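Local coordinates for amorpha-4,11-diene synthase (Artemisia annua, PDB 4GAX), which probably catalyses the metal-dependent cyclisation of farnesyl diphosphate to amorpha-4,11-diene or, in this engineered alpha-bisabolol synthase variant, related sesquiterpene products, at residues Ser35-Gly38 and Asp39-Leu42; Val224-Ile227 and Pro228-Gln232; Tyr354-Phe357 and Met358-Thr362. All coordinates share one frame; numbering follows the deposited sequence.

Contact 1: residues Ser35-Gly38 and Asp39-Leu42; sequences SIWG and DQFL
F41 N and G38 O share one water molecule. The water accepts from F41 N at 2.8 Å and donates to G38 O at 2.9 Å, so it bridges two backbone groups that do not bond to each other directly. The chain reverses here in a type II' beta turn from W37 to Q40. G38 takes its second position with a phi of 62°, a conformation that a residue without CB adopts readily. Just ahead lies an ST turn, in which S35 OG accepts from W37 N at 3.3 Å. Both turns belong to the N-terminal strap of the terpene synthase, which here runs over helices 238-269, 282-292 and 547-557.

The turn brings two aromatic side chains together. W37 CE3 lies 3.6 Å from F41 CE2, and the six-membered ring of W37 and the F41 ring meet obliquely, their planes 50° apart. Each ring also has an aliphatic neighbour over one face: I36 CD1 sits 3.5 Å above the W37 plane, while Q40 CG sits 3.6 Å above that of F41. At the polar edge of the indole, W37 NE1 is hydrogen-bonded to E284 OE2, and V283 touches both side chains.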
loop_
_atom_site.group_PDB
_atom_site.type_symbol
_atom_site.label_atom_id
_atom_site.label_comp_id
_atom_site.label_asym_id
_atom_site.label_seq_id
_atom_site.Cartn_x
_atom_site.Cartn_y
_atom_site.Cartn_z
ATOM N N SER A 35 -17.013 16.854 -3.171
ATOM C CA SER A 35 -15.621 16.670 -2.747
ATOM C C SER A 35 -15.324 17.721 -1.680
ATOM O O SER A 35 -15.783 18.872 -1.787
ATOM C CB SER A 35 -14.655 16.843 -3.917
ATOM O OG SER A 35 -13.303 16.819 -3.476
ATOM N N ILE A 36 -14.588 17.335 -0.641
ATOM C CA ILE A 36 -14.315 18.274 0.445
ATOM C C ILE A 36 -13.143 19.185 0.082
ATOM O O ILE A 36 -12.865 20.170 0.769
ATOM C CB ILE A 36 -14.050 17.549 1.775
ATOM C CG1 ILE A 36 -12.724 16.785 1.730
ATOM C CG2 ILE A 36 -15.204 16.612 2.108
ATOM C CD1 ILE A 36 -11.705 17.284 2.752
ATOM N N TRP A 37 -12.480 18.862 -1.024
ATOM C CA TRP A 37 -11.234 19.521 -1.392
ATOM C C TRP A 37 -11.418 20.758 -2.271
ATOM O O TRP A 37 -10.512 21.587 -2.379
ATOM C CB TRP A 37 -10.320 18.509 -2.073
ATOM C CG TRP A 37 -10.119 17.303 -1.218
ATOM C CD1 TRP A 37 -10.740 16.087 -1.340
ATOM C CD2 TRP A 37 -9.256 17.201 -0.076
ATOM N NE1 TRP A 37 -10.306 15.235 -0.349
ATOM C CE2 TRP A 37 -9.392 15.894 0.436
ATOM C CE3 TRP A 37 -8.377 18.086 0.555
ATOM C CZ2 TRP A 37 -8.684 15.454 1.555
ATOM C CZ3 TRP A 37 -7.675 17.647 1.664
ATOM C CH2 TRP A 37 -7.832 16.345 2.153
ATOM N N GLY A 38 -12.582 20.892 -2.897
ATOM C CA GLY A 38 -12.827 22.036 -3.763
ATOM C C GLY A 38 -11.882 22.085 -4.954
ATOM O O GLY A 38 -11.607 21.055 -5.571
ATOM N N ASP A 39 -11.371 23.274 -5.269
ATOM C CA ASP A 39 -10.516 23.464 -6.443
ATOM C C ASP A 39 -9.027 23.658 -6.108
ATOM O O ASP A 39 -8.240 24.077 -6.972
ATOM C CB ASP A 39 -11.017 24.651 -7.278
ATOM C CG ASP A 39 -12.377 24.391 -7.914
ATOM O OD1 ASP A 39 -13.185 25.344 -8.000
ATOM O OD2 ASP A 39 -12.635 23.239 -8.335
ATOM N N GLN A 40 -8.639 23.343 -4.873
ATOM C CA GLN A 40 -7.286 23.645 -4.395
ATOM C C GLN A 40 -6.175 22.869 -5.114
ATOM O O GLN A 40 -5.009 23.293 -5.123
ATOM C CB GLN A 40 -7.181 23.423 -2.880
ATOM C CG GLN A 40 -7.070 21.961 -2.454
ATOM C CD GLN A 40 -7.057 21.791 -0.938
ATOM O OE1 GLN A 40 -8.107 21.640 -0.305
ATOM N NE2 GLN A 40 -5.867 21.814 -0.351
ATOM N N PHE A 41 -6.526 21.737 -5.716
ATOM C CA PHE A 41 -5.522 20.924 -6.397
ATOM C C PHE A 41 -5.533 21.085 -7.913
ATOM O O PHE A 41 -4.689 20.503 -8.598
ATOM C CB PHE A 41 -5.698 19.434 -6.061
ATOM C CG PHE A 41 -5.541 19.107 -4.596
ATOM C CD1 PHE A 41 -4.316 19.276 -3.957
ATOM C CD2 PHE A 41 -6.611 18.592 -3.868
ATOM C CE1 PHE A 41 -4.163 18.952 -2.608
ATOM C CE2 PHE A 41 -6.471 18.275 -2.525
ATOM C CZ PHE A 41 -5.242 18.447 -1.892
ATOM N N LEU A 42 -6.482 21.857 -8.438
ATOM C CA LEU A 42 -6.680 21.953 -9.890
ATOM C C LEU A 42 -5.473 22.574 -10.601
ATOM O O LEU A 42 -4.932 22.012 -11.558
ATOM C CB LEU A 42 -7.955 22.752 -10.203
ATOM C CG LEU A 42 -8.555 22.641 -11.613
ATOM C CD1 LEU A 42 -8.012 23.706 -12.556
ATOM C CD2 LEU A 42 -8.341 21.248 -12.207
HETATM O O HOH W 1 -8.931 20.453 -6.386
#

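Contact 2: residues Val224-Ile227 and Pro228-Gln232; sequences VQYI and PFYEQ
Y230 N donates to Y226 O at 2.8 Å, and one residue further on E231 N donates to I227 O at 2.9 Å. Each donor nitrogen lies nearly in line with its C=O bond, at C=O...N angles of 169° and 161°. Near the end of the segment a side chain joins in: Q232 NE2 reaches F229 O at 2.9 Å on a lone pair in the carbonyl plane, and F229 O also accepts from Q232 N. Outside this turn, E231 OE2 makes a salt bridge with K245, and Y230 OH takes the N-H of N237.

The packing is largely aromatic. The ring of Y226 lies between two others, its CE1 3.9 Å from F229 CD2 and its CE2 3.9 Å from Y230 CD1. The Y226 and Y230 rings meet obliquely, their planes 34° apart. At both residues CG stands opposite its own backbone N, and the two rings lean the same way from successive turns toward helix 77-89, where E86 touches both.

The peptide link to proline holds I227 CB close to P228 CD, at 3.4 Å. V224 O faces P228 CD at 3.2 Å, and Q225 O lies 3.3 Å from P228 CG. Proline nitrogen has no hydrogen to give, so across the kink at P228 both carbonyls lack the usual helical N-H, and the regular pattern resumes with Y226 O and I227 O.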
loop_
_atom_site.group_PDB
_atom_site.type_symbol
_atom_site.label_atom_id
_atom_site.label_comp_id
_atom_site.label_asym_id
_atom_site.label_seq_id
_atom_site.Cartn_x
_atom_site.Cartn_y
_atom_site.Cartn_z
ATOM N N VAL A 224 6.779 11.070 6.274
ATOM C CA VAL A 224 6.246 12.311 6.845
ATOM C C VAL A 224 6.315 12.301 8.364
ATOM O O VAL A 224 6.500 13.352 8.980
ATOM C CB VAL A 224 4.785 12.641 6.383
ATOM C CG1 VAL A 224 4.611 12.391 4.911
ATOM C CG2 VAL A 224 3.778 11.840 7.157
ATOM N N GLN A 225 6.178 11.126 8.978
ATOM C CA GLN A 225 6.217 11.050 10.441
ATOM C C GLN A 225 7.646 10.856 10.956
ATOM O O GLN A 225 7.996 11.344 12.032
ATOM C CB GLN A 225 5.314 9.914 10.957
ATOM C CG GLN A 225 3.850 10.034 10.537
ATOM C CD GLN A 225 3.035 8.783 10.869
ATOM O OE1 GLN A 225 3.493 7.896 11.597
ATOM N NE2 GLN A 225 1.815 8.714 10.331
ATOM N N TYR A 226 8.476 10.142 10.200
ATOM C CA TYR A 226 9.826 9.836 10.690
ATOM C C TYR A 226 10.772 11.030 10.573
ATOM O O TYR A 226 11.662 11.226 11.400
ATOM C CB TYR A 226 10.409 8.634 9.959
ATOM C CG TYR A 226 11.688 8.106 10.592
ATOM C CD1 TYR A 226 11.659 7.472 11.834
ATOM C CD2 TYR A 226 12.916 8.225 9.946
ATOM C CE1 TYR A 226 12.822 6.974 12.422
ATOM C CE2 TYR A 226 14.096 7.730 10.531
ATOM C CZ TYR A 226 14.036 7.105 11.763
ATOM O OH TYR A 226 15.192 6.618 12.344
ATOM N N ILE A 227 10.579 11.828 9.536
ATOM C CA ILE A 227 11.451 12.959 9.293
ATOM C C ILE A 227 11.591 13.876 10.528
ATOM O O ILE A 227 12.713 14.100 10.995
ATOM C CB ILE A 227 11.048 13.719 8.003
ATOM C CG1 ILE A 227 11.462 12.908 6.768
ATOM C CG2 ILE A 227 11.721 15.084 7.968
ATOM C CD1 ILE A 227 10.954 13.495 5.439
ATOM N N PRO A 228 10.466 14.357 11.100
ATOM C CA PRO A 228 10.623 15.222 12.282
ATOM C C PRO A 228 11.199 14.499 13.496
ATOM O O PRO A 228 11.957 15.110 14.256
ATOM C CB PRO A 228 9.182 15.674 12.589
ATOM C CG PRO A 228 8.311 14.599 11.979
ATOM C CD PRO A 228 9.045 14.213 10.717
ATOM N N PHE A 229 10.834 13.235 13.704
ATOM C CA PHE A 229 11.423 12.507 14.818
ATOM C C PHE A 229 12.938 12.413 14.620
ATOM O O PHE A 229 13.713 12.635 15.558
ATOM C CB PHE A 229 10.811 11.111 14.997
ATOM C CG PHE A 229 11.563 10.252 15.985
ATOM C CD1 PHE A 229 11.370 10.411 17.344
ATOM C CD2 PHE A 229 12.483 9.306 15.549
ATOM C CE1 PHE A 229 12.071 9.645 18.260
ATOM C CE2 PHE A 229 13.191 8.537 16.462
ATOM C CZ PHE A 229 12.979 8.711 17.822
ATOM N N TYR A 230 13.367 12.098 13.399
ATOM C CA TYR A 230 14.802 11.921 13.145
ATOM C C TYR A 230 15.534 13.249 13.364
ATOM O O TYR A 230 16.599 13.298 13.977
ATOM C CB TYR A 230 15.044 11.394 11.720
ATOM C CG TYR A 230 16.498 11.053 11.429
ATOM C CD1 TYR A 230 17.068 9.865 11.889
ATOM C CD2 TYR A 230 17.302 11.923 10.698
ATOM C CE1 TYR A 230 18.411 9.550 11.621
ATOM C CE2 TYR A 230 18.635 11.623 10.432
ATOM C CZ TYR A 230 19.181 10.435 10.887
ATOM O OH TYR A 230 20.504 10.154 10.626
ATOM N N GLU A 231 14.933 14.333 12.880
ATOM C CA GLU A 231 15.576 15.632 12.902
ATOM C C GLU A 231 15.848 16.076 14.329
ATOM O O GLU A 231 16.812 16.797 14.584
ATOM C CB GLU A 231 14.717 16.676 12.166
ATOM C CG GLU A 231 15.328 18.074 12.166
ATOM C CD GLU A 231 14.575 19.056 11.288
ATOM O OE1 GLU A 231 13.346 18.887 11.096
ATOM O OE2 GLU A 231 15.220 20.002 10.784
ATOM N N GLN A 232 15.022 15.611 15.263
ATOM C CA GLN A 232 15.153 16.017 16.658
ATOM C C GLN A 232 15.997 15.054 17.506
ATOM O O GLN A 232 16.251 15.312 18.690
ATOM C CB GLN A 232 13.767 16.248 17.287
ATOM C CG GLN A 232 12.897 15.008 17.433
ATOM C CD GLN A 232 13.238 14.186 18.671
ATOM O OE1 GLN A 232 13.287 14.707 19.791
ATOM N NE2 GLN A 232 13.491 12.895 18.468
#

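Contact 3: residues Tyr354-Phe357 and Met358-Thr362; sequences YKLF and MDTYT
M358 folds its side chain back over Y354 and to the edge of F357, one turn or less earlier on helix 351-370 of the all-helical metal-binding domain. Its CB lies 3.4 Å from Y354 O, the carbonyl that receives M358 N. Chi1 (-79°) sets CG beside the backbone N and over one face of the Y354 ring, a CH-pi contact 4.0 Å from the centroid. The bend at chi2 (-65°) then turns SD obliquely across that ring, 4.9 Å from its centroid, as a Met-aromatic contact. CE stays 3.6 Å from Y354 OH while reaching the edge of F357, in its ring plane and 3.3 Å from F357 CE2.

The face of F357 is used as well: Y361 CD2 stands 3.8 Å above its centre, the two ring planes inclined by 45°. W338 meets both rings edge-to-face, and Y354 OH is held by A334 O and S339 N.

Between the exposed K355 and D359, NZ makes a salt bridge to the syn lone pair of OD1 at 2.7 Å; its second bond, to OD2, is weak. Where L356 and T360 pack on W265, L356 O is gripped by T360 N and T360 OG1 (2.6 Å for the hydroxyl), from opposite faces of the carbonyl plane.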
loop_
_atom_site.group_PDB
_atom_site.type_symbol
_atom_site.label_atom_id
_atom_site.label_comp_id
_atom_site.label_asym_id
_atom_site.label_seq_id
_atom_site.Cartn_x
_atom_site.Cartn_y
_atom_site.Cartn_z
ATOM N N TYR A 354 -18.977 4.759 -20.799
ATOM C CA TYR A 354 -18.374 3.858 -21.768
ATOM C C TYR A 354 -17.336 4.621 -22.571
ATOM O O TYR A 354 -16.251 4.108 -22.839
ATOM C CB TYR A 354 -19.421 3.234 -22.697
ATOM C CG TYR A 354 -18.883 2.050 -23.481
ATOM C CD1 TYR A 354 -18.713 0.808 -22.873
ATOM C CD2 TYR A 354 -18.533 2.175 -24.823
ATOM C CE1 TYR A 354 -18.219 -0.277 -23.579
ATOM C CE2 TYR A 354 -18.040 1.092 -25.542
ATOM C CZ TYR A 354 -17.885 -0.129 -24.917
ATOM O OH TYR A 354 -17.387 -1.199 -25.625
ATOM N N LYS A 355 -17.677 5.851 -22.940
ATOM C CA LYS A 355 -16.763 6.738 -23.668
ATOM C C LYS A 355 -15.501 7.077 -22.880
ATOM O O LYS A 355 -14.384 7.002 -23.414
ATOM C CB LYS A 355 -17.495 8.032 -24.038
ATOM C CG LYS A 355 -16.629 9.075 -24.743
ATOM C CD LYS A 355 -16.134 8.590 -26.105
ATOM C CE LYS A 355 -15.389 9.713 -26.850
ATOM N NZ LYS A 355 -14.339 9.174 -27.763
ATOM N N LEU A 356 -15.664 7.469 -21.618
ATOM C CA LEU A 356 -14.502 7.764 -20.771
ATOM C C LEU A 356 -13.623 6.535 -20.634
ATOM O O LEU A 356 -12.391 6.623 -20.721
ATOM C CB LEU A 356 -14.941 8.229 -19.376
ATOM C CG LEU A 356 -13.809 8.726 -18.465
ATOM C CD1 LEU A 356 -13.330 10.103 -18.921
ATOM C CD2 LEU A 356 -14.270 8.773 -17.007
ATOM N N PHE A 357 -14.264 5.393 -20.405
ATOM C CA PHE A 357 -13.564 4.113 -20.267
ATOM C C PHE A 357 -12.788 3.769 -21.548
ATOM O O PHE A 357 -11.603 3.457 -21.496
ATOM C CB PHE A 357 -14.601 3.031 -19.956
ATOM C CG PHE A 357 -14.046 1.637 -19.860
ATOM C CD1 PHE A 357 -13.725 1.087 -18.631
ATOM C CD2 PHE A 357 -13.906 0.848 -20.992
ATOM C CE1 PHE A 357 -13.247 -0.213 -18.541
ATOM C CE2 PHE A 357 -13.417 -0.447 -20.896
ATOM C CZ PHE A 357 -13.085 -0.972 -19.676
ATOM N N MET A 358 -13.460 3.822 -22.696
ATOM C CA MET A 358 -12.828 3.435 -23.948
ATOM C C MET A 358 -11.681 4.379 -24.310
ATOM O O MET A 358 -10.631 3.918 -24.752
ATOM C CB MET A 358 -13.857 3.357 -25.089
ATOM C CG MET A 358 -14.682 2.074 -25.075
ATOM S SD MET A 358 -13.674 0.608 -25.389
ATOM C CE MET A 358 -14.173 -0.454 -24.069
ATOM N N ASP A 359 -11.885 5.683 -24.109
ATOM C CA ASP A 359 -10.847 6.690 -24.370
ATOM C C ASP A 359 -9.643 6.468 -23.473
ATOM O O ASP A 359 -8.496 6.671 -23.879
ATOM C CB ASP A 359 -11.368 8.108 -24.099
ATOM C CG ASP A 359 -12.247 8.648 -25.227
ATOM O OD1 ASP A 359 -12.407 7.971 -26.268
ATOM O OD2 ASP A 359 -12.771 9.773 -25.069
ATOM N N THR A 360 -9.902 6.095 -22.226
ATOM C CA THR A 360 -8.818 5.926 -21.269
ATOM C C THR A 360 -7.975 4.699 -21.619
ATOM O O THR A 360 -6.732 4.759 -21.670
ATOM C CB THR A 360 -9.378 5.804 -19.829
ATOM O OG1 THR A 360 -10.103 7.000 -19.486
ATOM C CG2 THR A 360 -8.261 5.595 -18.841
ATOM N N TYR A 361 -8.635 3.574 -21.877
ATOM C CA TYR A 361 -7.890 2.372 -22.243
ATOM C C TYR A 361 -7.270 2.449 -23.631
ATOM O O TYR A 361 -6.180 1.923 -23.848
ATOM C CB TYR A 361 -8.756 1.111 -22.092
ATOM C CG TYR A 361 -8.736 0.617 -20.683
ATOM C CD1 TYR A 361 -7.660 -0.135 -20.214
ATOM C CD2 TYR A 361 -9.751 0.944 -19.797
ATOM C CE1 TYR A 361 -7.614 -0.571 -18.909
ATOM C CE2 TYR A 361 -9.712 0.503 -18.475
ATOM C CZ TYR A 361 -8.650 -0.248 -18.041
ATOM O OH TYR A 361 -8.602 -0.692 -16.731
ATOM N N THR A 362 -7.950 3.108 -24.563
ATOM C CA THR A 362 -7.409 3.233 -25.911
ATOM C C THR A 362 -6.122 4.066 -25.923
ATOM O O THR A 362 -5.185 3.759 -26.655
ATOM C CB THR A 362 -8.433 3.824 -26.875
ATOM O OG1 THR A 362 -9.522 2.901 -27.005
ATOM C CG2 THR A 362 -7.811 4.070 -28.248
#

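How the contacts relate
The three contacts follow one another along the chain and touch nowhere. Contacts 1 and 2 have centres 28 Å apart, contacts 1 and 3 24 Å, while contacts 2 and 3, on opposite sides of the chain's centre, are separated by 43 Å. Helix 238-269 nevertheless links them: contact 2 packs near its start through I241 and K245, contact 1 further along at R256 and L259, and contact 3 near its end at W265 and F269. No metal or substrate takes part in any of them. L356 of contact 3 packs on helix 299-322, which carries the DDIYD sequence that probably binds magnesium as in related terpene cyclases.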